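Local atomic coordinates of cell wall surface anchor family protein (Streptococcus agalactiae serogroup V, PDB entry 3TW0), a protein that forms the adhesive tip of the Group B Streptococcus pilus and probably contacts host surfaces through a magnesium-binding von Willebrand factor A fold. Residues E129-N132 / L137-F140; M178-N183 / G218-I223; R237-T242 / T246-R251; Y250-P253 / V259-N262. The protein carries 2 engineered substitutions. All coordinates share one frame; numbering follows the deposited sequence.

Contact 1: E129-N132 / L137-F140; sequences EHIN and LYQF
Tyr138 lays its phenol ring against the backbone of Ile131, and this is where the two segments fit most closely. CA of Ile131 sits over one face of the ring, 3.8 Å from the centroid of Tyr138 and 18° off the ring normal, a CH-pi contact. The chain just before it closes on one flank of the ring, with Ile131 N 3.4 Å from Tyr138 CD1, while the carbonyl oxygen of Glu129 lies at the ring edge. With CG anti to the backbone N (chi1 -177°), Tyr138 swings its ring out of its own turn and across the 129-132 loop. Ile131 adds its CB, 3.8 Å from CZ of Tyr138.

Both segments belong to the loop between helices 114-122 and 145-159 of the von Willebrand factor A fold, the loop that also supplies Thr143 to the metal site, where it joins Ser20 and Ser22 around magnesium. The side chain of Tyr138 lies about 10 Å from that ion, and the backbone O of Tyr138 accepts a hydrogen bond from Asn21, the residue between those two serines. Residues 137-140 make a turn, Phe140 N bonding to Leu137 O at 3.0 Å.

Glu129 keeps its CB against Tyr138 CA, at 3.8 Å, but its carboxylate end, bent at chi2, merely skirts Leu137, OE2 coming no nearer than 3.7 Å to Leu137 CB; the carboxylate finds its polar partner in His103 NE2 instead. Ile131 is exposed, and the tip of its CG1 arm, CD1, lies 4.1 Å from Tyr138 OH.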
loop_
_atom_site.group_PDB
_atom_site.type_symbol
_atom_site.label_atom_id
_atom_site.label_comp_id
_atom_site.label_asym_id
_atom_site.label_seq_id
_atom_site.Cartn_x
_atom_site.Cartn_y
_atom_site.Cartn_z
ATOM N N GLU A 129 -13.931 -4.144 1.802
ATOM C CA GLU A 129 -14.990 -3.118 1.626
ATOM C C GLU A 129 -15.523 -3.013 0.204
ATOM O O GLU A 129 -14.819 -3.316 -0.770
ATOM C CB GLU A 129 -14.565 -1.711 2.070
ATOM C CG GLU A 129 -14.074 -1.534 3.513
ATOM C CD GLU A 129 -15.046 -1.970 4.592
ATOM O OE1 GLU A 129 -16.283 -2.072 4.349
ATOM O OE2 GLU A 129 -14.545 -2.243 5.702
ATOM N N HIS A 130 -16.777 -2.562 0.120
ATOM C CA HIS A 130 -17.511 -2.444 -1.134
ATOM C C HIS A 130 -17.908 -0.989 -1.323
ATOM O O HIS A 130 -18.340 -0.334 -0.377
ATOM C CB HIS A 130 -18.771 -3.334 -1.107
ATOM C CG HIS A 130 -19.438 -3.486 -2.445
ATOM N ND1 HIS A 130 -19.931 -4.691 -2.899
ATOM C CD2 HIS A 130 -19.685 -2.587 -3.429
ATOM C CE1 HIS A 130 -20.455 -4.530 -4.102
ATOM N NE2 HIS A 130 -20.305 -3.265 -4.456
ATOM N N ILE A 131 -17.751 -0.494 -2.549
ATOM C CA ILE A 131 -18.067 0.901 -2.892
ATOM C C ILE A 131 -19.507 1.279 -2.478
ATOM O O ILE A 131 -19.790 2.455 -2.220
ATOM C CB ILE A 131 -17.792 1.183 -4.416
ATOM C CG1 ILE A 131 -17.876 2.689 -4.748
ATOM C CG2 ILE A 131 -18.715 0.349 -5.318
ATOM C CD1 ILE A 131 -17.177 3.059 -6.070
ATOM N N ASN A 132 -20.379 0.268 -2.392
ATOM C CA ASN A 132 -21.767 0.405 -1.913
ATOM C C ASN A 132 -22.062 -0.149 -0.476
ATOM O O ASN A 132 -23.210 -0.131 -0.005
ATOM C CB ASN A 132 -22.740 -0.172 -2.963
ATOM C CG ASN A 132 -22.650 0.561 -4.319
ATOM O OD1 ASN A 132 -22.350 1.751 -4.379
ATOM N ND2 ASN A 132 -22.912 -0.159 -5.404
ATOM N N LEU A 137 -15.332 3.537 5.125
ATOM C CA LEU A 137 -14.185 2.641 5.348
ATOM C C LEU A 137 -13.632 2.181 4.005
ATOM O O LEU A 137 -12.490 1.776 3.900
ATOM C CB LEU A 137 -14.586 1.450 6.221
ATOM C CG LEU A 137 -14.668 1.723 7.732
ATOM C CD1 LEU A 137 -15.049 0.438 8.507
ATOM C CD2 LEU A 137 -13.338 2.220 8.221
ATOM N N TYR A 138 -14.471 2.258 2.980
ATOM C CA TYR A 138 -14.043 2.061 1.610
ATOM C C TYR A 138 -12.910 3.032 1.253
ATOM O O TYR A 138 -12.040 2.678 0.469
ATOM C CB TYR A 138 -15.213 2.271 0.626
ATOM C CG TYR A 138 -14.826 2.008 -0.821
ATOM C CD1 TYR A 138 -14.784 0.703 -1.319
ATOM C CD2 TYR A 138 -14.498 3.058 -1.680
ATOM C CE1 TYR A 138 -14.441 0.454 -2.617
ATOM C CE2 TYR A 138 -14.149 2.818 -2.998
ATOM C CZ TYR A 138 -14.110 1.506 -3.450
ATOM O OH TYR A 138 -13.762 1.232 -4.751
ATOM N N GLN A 139 -12.938 4.233 1.830
ATOM C CA GLN A 139 -11.883 5.245 1.647
ATOM C C GLN A 139 -10.500 4.875 2.224
ATOM O O GLN A 139 -9.494 5.550 1.924
ATOM C CB GLN A 139 -12.300 6.575 2.293
ATOM C CG GLN A 139 -13.624 7.124 1.816
ATOM C CD GLN A 139 -13.709 7.199 0.313
ATOM O OE1 GLN A 139 -12.860 7.795 -0.334
ATOM N NE2 GLN A 139 -14.766 6.618 -0.255
ATOM N N PHE A 140 -10.481 3.857 3.084
ATOM C CA PHE A 140 -9.263 3.338 3.720
ATOM C C PHE A 140 -8.784 2.038 3.061
ATOM O O PHE A 140 -7.955 1.286 3.630
ATOM C CB PHE A 140 -9.503 3.151 5.232
ATOM C CG PHE A 140 -9.758 4.440 5.938
ATOM C CD1 PHE A 140 -8.731 5.092 6.618
ATOM C CD2 PHE A 140 -11.012 5.043 5.878
ATOM C CE1 PHE A 140 -8.955 6.320 7.253
ATOM C CE2 PHE A 140 -11.252 6.285 6.507
ATOM C CZ PHE A 140 -10.238 6.914 7.193
#

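Contact 2: M178-N183 / G218-I223; sequences MSYAIN and GDDYQI
Tyr180 and Asp220 meet almost at right angles, the phenol pointing its hydroxyl at the carboxylate. Tyr180 OH donates to Asp220 OD1 over 2.7 Å, reaching it on the syn side but 24° out of the carboxylate plane. The ring and carboxylate planes are turned 69° apart, yet OD1 still lies close to the plane of the ring, at its edge, and approaches CE1 of Tyr180 to 3.4 Å. The aspartate thus receives the phenol end-on and is not stacked on it.

Ile223 comes to the same ring obliquely. Its CG1 branch lies between the backbone N and the carbonyl carbon (chi1 63°), which directs CD1 to within 4.1 Å of Tyr180 CE1. At the ring edge, near its plane, one water joins the backbones, accepting from Ala181 N and donating to Ile223 O, each at 2.8 Å. Ala181 CB lies 4.2 Å from Ile223 O. The contact therefore pairs a direct polar bond with a water bridge, and little apolar surface is shared.

In the fold, the tyrosine lies in the loop that follows strand 165-172 of the central parallel sheet, and Asp220 belongs to the short, weakly bonded helix of about 220-223. The ring of Tyr180 also meets Phe144 and packs on Lys147 and Met150 of helix 145-159, while Ser179 and Ile182 lean on helix 302-312.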
loop_
_atom_site.group_PDB
_atom_site.type_symbol
_atom_site.label_atom_id
_atom_site.label_comp_id
_atom_site.label_asym_id
_atom_site.label_seq_id
_atom_site.Cartn_x
_atom_site.Cartn_y
_atom_site.Cartn_z
ATOM N N MET A 178 -0.155 2.674 -2.845
ATOM C CA MET A 178 0.207 3.738 -1.915
ATOM C C MET A 178 1.624 3.420 -1.525
ATOM O O MET A 178 1.962 2.237 -1.519
ATOM C CB MET A 178 -0.679 3.659 -0.676
ATOM C CG MET A 178 -0.600 4.880 0.200
ATOM S SD MET A 178 -1.955 4.886 1.448
ATOM C CE MET A 178 -3.310 5.614 0.483
ATOM N N SER A 179 2.410 4.439 -1.162
ATOM C CA SER A 179 3.803 4.230 -0.778
ATOM C C SER A 179 4.341 5.425 -0.040
ATOM O O SER A 179 3.818 6.541 -0.189
ATOM C CB SER A 179 4.673 3.962 -2.031
ATOM O OG SER A 179 4.739 5.140 -2.821
ATOM N N TYR A 180 5.377 5.220 0.772
ATOM C CA TYR A 180 6.104 6.397 1.284
ATOM C C TYR A 180 6.991 7.082 0.229
ATOM O O TYR A 180 7.564 6.407 -0.635
ATOM C CB TYR A 180 6.870 6.060 2.581
ATOM C CG TYR A 180 5.969 5.846 3.784
ATOM C CD1 TYR A 180 5.199 6.900 4.287
ATOM C CD2 TYR A 180 5.890 4.611 4.423
ATOM C CE1 TYR A 180 4.339 6.726 5.390
ATOM C CE2 TYR A 180 5.043 4.424 5.539
ATOM C CZ TYR A 180 4.277 5.498 6.014
ATOM O OH TYR A 180 3.439 5.340 7.108
ATOM N N ALA A 181 7.094 8.423 0.293
ATOM C CA ALA A 181 7.956 9.202 -0.583
ATOM C C ALA A 181 9.451 9.001 -0.329
ATOM O O ALA A 181 9.901 9.044 0.831
ATOM C CB ALA A 181 7.663 10.696 -0.443
ATOM N N ILE A 182 10.219 8.913 -1.430
ATOM C CA ILE A 182 11.682 8.969 -1.396
ATOM C C ILE A 182 12.088 10.434 -1.191
ATOM O O ILE A 182 11.575 11.331 -1.872
ATOM C CB ILE A 182 12.280 8.390 -2.683
ATOM C CG1 ILE A 182 11.979 6.892 -2.765
ATOM C CG2 ILE A 182 13.805 8.643 -2.741
ATOM C CD1 ILE A 182 12.207 6.227 -4.168
ATOM N N ASN A 183 12.961 10.691 -0.215
ATOM C CA ASN A 183 13.286 12.085 0.151
ATOM C C ASN A 183 14.286 12.785 -0.756
ATOM O O ASN A 183 15.357 13.175 -0.308
ATOM C CB ASN A 183 13.751 12.179 1.623
ATOM C CG ASN A 183 13.619 13.592 2.208
ATOM O OD1 ASN A 183 12.982 14.486 1.626
ATOM N ND2 ASN A 183 14.212 13.789 3.375
ATOM N N GLY A 218 5.689 12.290 9.598
ATOM C CA GLY A 218 4.469 13.111 9.456
ATOM C C GLY A 218 3.273 12.198 9.438
ATOM O O GLY A 218 3.425 10.998 9.222
ATOM N N ASP A 219 2.071 12.718 9.690
ATOM C CA ASP A 219 0.876 11.860 9.533
ATOM C C ASP A 219 0.755 11.447 8.077
ATOM O O ASP A 219 0.925 12.283 7.187
ATOM C CB ASP A 219 -0.412 12.583 9.917
ATOM C CG ASP A 219 -0.363 13.175 11.321
ATOM O OD1 ASP A 219 0.059 12.487 12.272
ATOM O OD2 ASP A 219 -0.754 14.338 11.458
ATOM N N ASP A 220 0.431 10.170 7.852
ATOM C CA ASP A 220 0.327 9.600 6.532
ATOM C C ASP A 220 -0.403 10.514 5.548
ATOM O O ASP A 220 0.105 10.784 4.447
ATOM C CB ASP A 220 -0.424 8.247 6.586
ATOM C CG ASP A 220 0.476 7.079 6.991
ATOM O OD1 ASP A 220 1.617 7.316 7.385
ATOM O OD2 ASP A 220 0.002 5.925 6.959
ATOM N N TYR A 221 -1.590 11.011 5.953
ATOM C CA TYR A 221 -2.485 11.697 5.004
ATOM C C TYR A 221 -1.845 12.943 4.466
ATOM O O TYR A 221 -2.250 13.448 3.414
ATOM C CB TYR A 221 -3.870 12.010 5.608
ATOM C CG TYR A 221 -3.923 13.213 6.525
ATOM C CD1 TYR A 221 -4.375 14.460 6.069
ATOM C CD2 TYR A 221 -3.562 13.092 7.853
ATOM C CE1 TYR A 221 -4.448 15.574 6.938
ATOM C CE2 TYR A 221 -3.624 14.193 8.730
ATOM C CZ TYR A 221 -4.061 15.419 8.267
ATOM O OH TYR A 221 -4.102 16.450 9.170
ATOM N N GLN A 222 -0.799 13.434 5.126
ATOM C CA GLN A 222 -0.123 14.591 4.520
ATOM C C GLN A 222 1.194 14.313 3.838
ATOM O O GLN A 222 1.755 15.231 3.249
ATOM C CB GLN A 222 0.096 15.694 5.537
ATOM C CG GLN A 222 -0.927 16.848 5.437
ATOM C CD GLN A 222 -1.264 17.264 6.792
ATOM O OE1 GLN A 222 -0.838 16.612 7.767
ATOM N NE2 GLN A 222 -2.040 18.324 6.913
ATOM N N ILE A 223 1.709 13.089 3.914
ATOM C CA ILE A 223 3.051 12.819 3.329
ATOM C C ILE A 223 3.112 11.654 2.305
ATOM O O ILE A 223 4.093 11.482 1.593
ATOM C CB ILE A 223 4.143 12.541 4.444
ATOM C CG1 ILE A 223 3.811 11.276 5.243
ATOM C CG2 ILE A 223 4.353 13.762 5.356
ATOM C CD1 ILE A 223 5.036 10.715 6.063
HETATM O O HOH W 1 6.016 9.634 2.538
#

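Contact 3: R237-T242 / T246-R251; sequences RKVPVT and TQAAYR
Val241 holds CG1 beside its own backbone N and anti to its carbonyl carbon (chi1 -61°), which sets this methyl 3.7 Å from CA of Ala248, and Gln247 turns CG to the side of its carbonyl carbon (chi1 164°) and extends across the aliphatic chain of Lys238. The two long chains cross at about a right angle, Gln247 OE1 lying 3.8 Å from Lys238 CD; the amide nitrogen of Gln247 is bound to Leu274 O.

The two backbones cross steeply and are joined at one isolated beta bridge, Pro240 with Gln247, flanked by two hydrogen bonds that neighbouring residues make. Ala248 N bonds to Val239 O at 2.8 Å, the donor tilted from the carbonyl plane. Val241 N reaches Thr246 O over 2.8 Å, nearly in line with the carbonyl bond. The Gln247 CA-H leans on Val239 O at 3.4 Å.

Neither bond calls on an N-H from Pro240, so the bridge accommodates a proline there. Leu274 of strand 271-276 makes backbone hydrogen bonds to both Val239 and Ala248. On this exposed surface the chains are thus joined by two short backbone bonds with CA-H...O contacts beside them, to which the side chains add aliphatic contacts.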
loop_
_atom_site.group_PDB
_atom_site.type_symbol
_atom_site.label_atom_id
_atom_site.label_comp_id
_atom_site.label_asym_id
_atom_site.label_seq_id
_atom_site.Cartn_x
_atom_site.Cartn_y
_atom_site.Cartn_z
ATOM N N ARG A 237 -0.944 15.138 -15.443
ATOM C CA ARG A 237 -1.542 15.531 -14.166
ATOM C C ARG A 237 -3.021 15.918 -14.280
ATOM O O ARG A 237 -3.701 16.101 -13.249
ATOM C CB ARG A 237 -0.748 16.687 -13.577
ATOM C CG ARG A 237 0.696 16.361 -13.400
ATOM C CD ARG A 237 1.521 17.585 -13.290
ATOM N NE ARG A 237 2.897 17.262 -12.940
ATOM C CZ ARG A 237 3.869 18.158 -12.796
ATOM N NH1 ARG A 237 3.620 19.443 -12.957
ATOM N NH2 ARG A 237 5.092 17.759 -12.456
ATOM N N LYS A 238 -3.507 16.030 -15.521
ATOM C CA LYS A 238 -4.900 16.407 -15.792
ATOM C C LYS A 238 -5.796 15.190 -15.738
ATOM O O LYS A 238 -5.443 14.134 -16.285
ATOM C CB LYS A 238 -5.023 17.082 -17.161
ATOM C CG LYS A 238 -4.149 18.301 -17.267
ATOM C CD LYS A 238 -3.962 18.782 -18.694
ATOM C CE LYS A 238 -3.112 20.059 -18.663
ATOM N NZ LYS A 238 -2.706 20.501 -20.032
ATOM N N VAL A 239 -6.936 15.333 -15.064
ATOM C CA VAL A 239 -7.950 14.280 -15.004
ATOM C C VAL A 239 -8.724 14.327 -16.297
ATOM O O VAL A 239 -9.248 15.368 -16.633
ATOM C CB VAL A 239 -8.954 14.514 -13.855
ATOM C CG1 VAL A 239 -10.042 13.409 -13.833
ATOM C CG2 VAL A 239 -8.232 14.587 -12.549
ATOM N N PRO A 240 -8.778 13.203 -17.032
ATOM C CA PRO A 240 -9.545 13.159 -18.288
ATOM C C PRO A 240 -11.008 12.779 -18.069
ATOM O O PRO A 240 -11.353 12.179 -17.055
ATOM C CB PRO A 240 -8.842 12.050 -19.085
ATOM C CG PRO A 240 -8.320 11.108 -18.047
ATOM C CD PRO A 240 -8.023 11.952 -16.800
ATOM N N VAL A 241 -11.866 13.141 -19.018
ATOM C CA VAL A 241 -13.249 12.677 -18.979
ATOM C C VAL A 241 -13.199 11.191 -19.242
ATOM O O VAL A 241 -12.467 10.748 -20.115
ATOM C CB VAL A 241 -14.169 13.413 -20.008
ATOM C CG1 VAL A 241 -14.197 14.931 -19.703
ATOM C CG2 VAL A 241 -13.732 13.126 -21.471
ATOM N N THR A 242 -13.954 10.429 -18.468
ATOM C CA THR A 242 -13.963 8.975 -18.565
ATOM C C THR A 242 -14.046 8.434 -20.012
ATOM O O THR A 242 -14.941 8.798 -20.774
ATOM C CB THR A 242 -15.063 8.385 -17.658
ATOM O OG1 THR A 242 -14.812 8.786 -16.301
ATOM C CG2 THR A 242 -15.090 6.858 -17.746
ATOM N N THR A 246 -10.148 14.424 -23.283
ATOM C CA THR A 246 -10.296 15.823 -22.936
ATOM C C THR A 246 -10.405 15.963 -21.420
ATOM O O THR A 246 -10.958 15.083 -20.746
ATOM C CB THR A 246 -11.492 16.489 -23.707
ATOM O OG1 THR A 246 -12.447 16.996 -22.771
ATOM C CG2 THR A 246 -12.205 15.493 -24.637
ATOM N N GLN A 247 -9.836 17.046 -20.888
ATOM C CA GLN A 247 -9.727 17.240 -19.432
ATOM C C GLN A 247 -11.106 17.445 -18.818
ATOM O O GLN A 247 -11.888 18.217 -19.349
ATOM C CB GLN A 247 -8.799 18.425 -19.104
ATOM C CG GLN A 247 -8.933 18.938 -17.667
ATOM C CD GLN A 247 -7.813 19.856 -17.219
ATOM O OE1 GLN A 247 -7.202 20.574 -18.019
ATOM N NE2 GLN A 247 -7.545 19.847 -15.922
ATOM N N ALA A 248 -11.399 16.758 -17.709
ATOM C CA ALA A 248 -12.649 16.988 -16.981
ATOM C C ALA A 248 -12.648 18.293 -16.213
ATOM O O ALA A 248 -11.594 18.850 -15.899
ATOM C CB ALA A 248 -12.980 15.826 -16.047
ATOM N N ALA A 249 -13.844 18.782 -15.924
ATOM C CA ALA A 249 -14.020 19.998 -15.163
ATOM C C ALA A 249 -15.182 19.862 -14.166
ATOM O O ALA A 249 -16.054 19.010 -14.311
ATOM C CB ALA A 249 -14.236 21.177 -16.100
ATOM N N TYR A 250 -15.173 20.694 -13.141
ATOM C CA TYR A 250 -16.224 20.717 -12.142
ATOM C C TYR A 250 -17.004 22.006 -12.371
ATOM O O TYR A 250 -16.478 23.103 -12.142
ATOM C CB TYR A 250 -15.577 20.743 -10.759
ATOM C CG TYR A 250 -16.504 20.786 -9.567
ATOM C CD1 TYR A 250 -16.917 19.618 -8.951
ATOM C CD2 TYR A 250 -16.913 21.993 -9.025
ATOM C CE1 TYR A 250 -17.740 19.642 -7.856
ATOM C CE2 TYR A 250 -17.747 22.035 -7.909
ATOM C CZ TYR A 250 -18.161 20.852 -7.340
ATOM O OH TYR A 250 -18.992 20.876 -6.241
ATOM N N ARG A 251 -18.239 21.883 -12.855
ATOM C CA ARG A 251 -19.104 23.043 -12.988
ATOM C C ARG A 251 -19.468 23.541 -11.597
ATOM O O ARG A 251 -19.963 22.782 -10.784
ATOM C CB ARG A 251 -20.373 22.676 -13.767
ATOM C CG ARG A 251 -21.203 23.866 -14.213
ATOM C CD ARG A 251 -22.323 23.392 -15.116
ATOM N NE ARG A 251 -23.228 24.472 -15.469
ATOM C CZ ARG A 251 -23.898 24.526 -16.614
ATOM N NH1 ARG A 251 -23.752 23.570 -17.529
ATOM N NH2 ARG A 251 -24.701 25.551 -16.849
#

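Contact 4: Y250-P253 / V259-N262; sequences YRVP and VMSN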
loop_
_atom_site.group_PDB
_atom_site.type_symbol
_atom_site.label_atom_id
_atom_site.label_comp_id
_atom_site.label_asym_id
_atom_site.label_seq_id
_atom_site.Cartn_x
_atom_site.Cartn_y
_atom_site.Cartn_z
ATOM N N TYR A 250 -15.173 20.694 -13.141
ATOM C CA TYR A 250 -16.224 20.717 -12.142
ATOM C C TYR A 250 -17.004 22.006 -12.371
ATOM O O TYR A 250 -16.478 23.103 -12.142
ATOM C CB TYR A 250 -15.577 20.743 -10.759
ATOM C CG TYR A 250 -16.504 20.786 -9.567
ATOM C CD1 TYR A 250 -16.917 19.618 -8.951
ATOM C CD2 TYR A 250 -16.913 21.993 -9.025
ATOM C CE1 TYR A 250 -17.740 19.642 -7.856
ATOM C CE2 TYR A 250 -17.747 22.035 -7.909
ATOM C CZ TYR A 250 -18.161 20.852 -7.340
ATOM O OH TYR A 250 -18.992 20.876 -6.241
ATOM N N ARG A 251 -18.239 21.883 -12.855
ATOM C CA ARG A 251 -19.104 23.043 -12.988
ATOM C C ARG A 251 -19.468 23.541 -11.597
ATOM O O ARG A 251 -19.963 22.782 -10.784
ATOM C CB ARG A 251 -20.373 22.676 -13.767
ATOM C CG ARG A 251 -21.203 23.866 -14.213
ATOM C CD ARG A 251 -22.323 23.392 -15.116
ATOM N NE ARG A 251 -23.228 24.472 -15.469
ATOM C CZ ARG A 251 -23.898 24.526 -16.614
ATOM N NH1 ARG A 251 -23.752 23.570 -17.529
ATOM N NH2 ARG A 251 -24.701 25.551 -16.849
ATOM N N VAL A 252 -19.216 24.808 -11.300
ATOM C CA VAL A 252 -19.668 25.320 -10.000
ATOM C C VAL A 252 -21.074 25.934 -10.067
ATOM O O VAL A 252 -21.337 26.789 -10.914
ATOM C CB VAL A 252 -18.593 26.202 -9.252
ATOM C CG1 VAL A 252 -17.445 26.624 -10.172
ATOM C CG2 VAL A 252 -19.220 27.372 -8.505
ATOM N N PRO A 253 -21.989 25.460 -9.198
ATOM C CA PRO A 253 -23.374 25.947 -9.204
ATOM C C PRO A 253 -23.504 27.443 -8.848
ATOM O O PRO A 253 -22.656 27.980 -8.123
ATOM C CB PRO A 253 -24.054 25.067 -8.145
ATOM C CG PRO A 253 -23.230 23.801 -8.127
ATOM C CD PRO A 253 -21.823 24.306 -8.290
ATOM N N VAL A 259 -18.824 31.450 -2.818
ATOM C CA VAL A 259 -18.126 30.759 -1.726
ATOM C C VAL A 259 -16.836 30.097 -2.244
ATOM O O VAL A 259 -15.792 30.145 -1.594
ATOM C CB VAL A 259 -19.073 29.740 -1.028
ATOM C CG1 VAL A 259 -18.318 28.810 -0.096
ATOM C CG2 VAL A 259 -20.174 30.477 -0.252
ATOM N N MET A 260 -16.913 29.520 -3.436
ATOM C CA MET A 260 -15.764 28.862 -4.045
ATOM C C MET A 260 -14.694 29.886 -4.410
ATOM O O MET A 260 -13.509 29.636 -4.171
ATOM C CB MET A 260 -16.180 28.020 -5.262
ATOM C CG MET A 260 -17.266 26.974 -4.968
ATOM S SD MET A 260 -16.853 25.222 -5.174
ATOM C CE MET A 260 -16.995 25.086 -6.919
ATOM N N SER A 261 -15.114 31.030 -4.971
ATOM C CA SER A 261 -14.195 32.140 -5.312
ATOM C C SER A 261 -13.487 32.653 -4.062
ATOM O O SER A 261 -12.261 32.757 -4.035
ATOM C CB SER A 261 -14.927 33.310 -6.004
ATOM O OG SER A 261 -15.602 32.886 -7.178
ATOM N N ASN A 262 -14.298 32.974 -3.051
ATOM C CA ASN A 262 -13.875 33.345 -1.693
ATOM C C ASN A 262 -12.817 32.365 -1.159
ATOM O O ASN A 262 -11.737 32.775 -0.694
ATOM C CB ASN A 262 -15.131 33.357 -0.797
ATOM C CG ASN A 262 -14.918 34.024 0.560
ATOM O OD1 ASN A 262 -13.836 33.969 1.166
ATOM N ND2 ASN A 262 -15.992 34.631 1.068
#
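Tyr250 and Val252 face Met260 where a strand of the antiparallel sheet is followed by a helix. Strand 249-251, helix 257-263 and strand 271-276 follow one another in the chain, the two strands lying antiparallel, so the helix belongs to the connection between sheet neighbours. The whole unit is inserted between strands 165-172 and 319-324 of the parallel sheet of the von Willebrand factor A fold, and the contact is buried far out from the centre of the chain.

Tyr250 comes first. Its CG stands anti to the backbone N (chi1 179°), which carries the ring toward the helix, and the methionine crosses it at about a right angle. The terminal methyl of Met260 is modelled too close to Val252 CB to be trusted; as modelled it lies at the edge of the Tyr250 ring, but that position is doubtful. The sulfur of Met260 is 4.3 Å from Tyr250 CE2. Tyr93, from a loop of the same chain, touches both side chains.

Past Arg251, which points away from the helix, Val252 turns back toward Met260, while Ile267 touches it from another loop. How the valine meets the methyl is equally uncertain.

Met260 itself bends at chi2 and also touches Ile272. Independently of its methyl, Met260 CG lies 4.1 Å from Val252 CG2.

Overall arrangement
Contact 1 lies within one loop of the magnesium-binding von Willebrand factor A fold, and contact 2 joins a loop to the short helix 220-223; contacts 3 and 4 lie at strand 249-251 of the antiparallel sheet. Contact 4 is buried and wholly apolar; contact 2 is partly buried and relies on a phenol–carboxylate bond and a water; contacts 1 and 3 lie at the surface, the first built on a ring over backbone, the second on backbone bonds. Contacts 3 and 4 share Tyr250 and Arg251, with centres 16 Å apart. Contacts 1 and 2 do not touch, though their nearest atoms are about 6 Å apart, and only contact 1 lies near the metal site.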